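Local coordinates for putative electron transport related protein (Corynebacterium diphtheriae, PDB 4PQ1) that probably acts as an extracytoplasmic thiol-disulfide oxidoreductase of the thioredoxin fold, a DsbF homologue that exchanges disulfides through a CxxC motif, at residues E144-A147 with Q148-I151. Residues are numbered along the deposited sequence; the frame is centred on the assembly and turned at random.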
loop_
_atom_site.group_PDB
_atom_site.type_symbol
_atom_site.label_atom_id
_atom_site.label_comp_id
_atom_site.label_asym_id
_atom_site.label_seq_id
_atom_site.Cartn_x
_atom_site.Cartn_y
_atom_site.Cartn_z
ATOM N N GLU A 144 -1.093 3.533 11.211
ATOM C CA GLU A 144 -1.890 4.498 10.485
ATOM C C GLU A 144 -1.007 5.692 10.076
ATOM O O GLU A 144 -0.120 6.107 10.839
ATOM C CB GLU A 144 -3.059 4.958 11.364
ATOM C CG GLU A 144 -4.002 5.928 10.692
ATOM C CD GLU A 144 -5.231 6.256 11.550
ATOM O OE1 GLU A 144 -6.032 7.112 11.099
ATOM O OE2 GLU A 144 -5.383 5.675 12.663
ATOM N N VAL A 145 -1.236 6.231 8.880
ATOM C CA VAL A 145 -0.484 7.390 8.407
ATOM C C VAL A 145 -1.413 8.553 8.087
ATOM O O VAL A 145 -2.585 8.336 7.786
ATOM C CB VAL A 145 0.333 7.076 7.134
ATOM C CG1 VAL A 145 1.545 6.233 7.467
ATOM C CG2 VAL A 145 -0.539 6.395 6.073
ATOM N N THR A 146 -0.879 9.776 8.141
ATOM C CA THR A 146 -1.548 10.944 7.572
ATOM C C THR A 146 -1.089 11.163 6.146
ATOM O O THR A 146 -0.103 10.570 5.698
ATOM C CB THR A 146 -1.255 12.247 8.341
ATOM O OG1 THR A 146 0.142 12.544 8.252
ATOM C CG2 THR A 146 -1.654 12.135 9.789
ATOM N N ALA A 147 -1.782 12.047 5.439
ATOM C CA ALA A 147 -1.416 12.347 4.066
ATOM C C ALA A 147 -0.022 13.001 3.998
ATOM O O ALA A 147 0.706 12.826 3.022
ATOM C CB ALA A 147 -2.463 13.230 3.426
ATOM N N GLN A 148 0.359 13.711 5.057
ATOM C CA GLN A 148 1.618 14.442 5.065
ATOM C C GLN A 148 2.801 13.501 5.374
ATOM O O GLN A 148 3.932 13.751 4.927
ATOM C CB GLN A 148 1.547 15.606 6.062
ATOM C CG GLN A 148 2.559 16.741 5.824
ATOM C CD GLN A 148 2.635 17.198 4.369
ATOM O OE1 GLN A 148 3.547 16.816 3.636
ATOM N NE2 GLN A 148 1.680 18.021 3.950
ATOM N N ASP A 149 2.539 12.429 6.130
ATOM C CA ASP A 149 3.513 11.342 6.306
ATOM C C ASP A 149 4.003 10.900 4.939
ATOM O O ASP A 149 5.205 10.845 4.669
ATOM C CB ASP A 149 2.901 10.127 7.024
ATOM C CG ASP A 149 2.761 10.314 8.529
ATOM O OD1 ASP A 149 3.657 10.916 9.165
ATOM O OD2 ASP A 149 1.745 9.818 9.083
ATOM N N LEU A 150 3.043 10.612 4.071
ATOM C CA LEU A 150 3.319 10.044 2.767
ATOM C C LEU A 150 3.866 11.076 1.814
ATOM O O LEU A 150 4.818 10.803 1.096
ATOM C CB LEU A 150 2.062 9.423 2.187
ATOM C CG LEU A 150 1.485 8.349 3.106
ATOM C CD1 LEU A 150 0.220 7.767 2.511
ATOM C CD2 LEU A 150 2.508 7.260 3.343
ATOM N N ILE A 151 3.266 12.258 1.811
ATOM C CA ILE A 151 3.691 13.314 0.909
ATOM C C ILE A 151 5.164 13.688 1.140
ATOM O O ILE A 151 5.905 13.880 0.197
ATOM C CB ILE A 151 2.786 14.563 1.045
ATOM C CG1 ILE A 151 1.494 14.354 0.251
ATOM C CG2 ILE A 151 3.499 15.814 0.524
ATOM C CD1 ILE A 151 0.448 15.399 0.520
#
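T146 and D149 trade hydrogen bonds across the first turn of helix 147-156, a capping box with T146 as the N-cap. A chi1 of 64° places T146 OG1 between its own N and carbonyl carbon, facing the turn. From there it accepts from D149 N at 3.2 Å. It also accepts weakly from Q148 N, at 3.4 Å. In return D149 OD2 takes T146 N at 2.8 Å, on the anti side of the carboxylate. That bond is nearly straight, with an angle of 166° at the hydrogen. A weak bond from T146 OG1 to D149 OD2, 3.3 Å, links the two side chains directly. The regular helical pattern then takes over, with I151 N bonded to A147 O at 2.9 Å.

The close-packed, buried side is apolar: V145 CG2 rests on L150 CD1 at 3.9 Å, the two side chains at about a right angle, and L150 continues onto L66 and V69 of helix 63-73 and onto T128 and V130 of strand 127-131. On the looser, solvent-facing side the side chain of Q148 brings only CB near T146 OG1, and its chain, bent at chi2, leads away from the loop.

D149 OD2 also forms a salt bridge with R143, while A147 N is bonded to D65 OD2. Negative charge gathered at the helix start should interact favourably with the helix dipole, and R143 probably helps keep D149 ionised as the turn's acceptor.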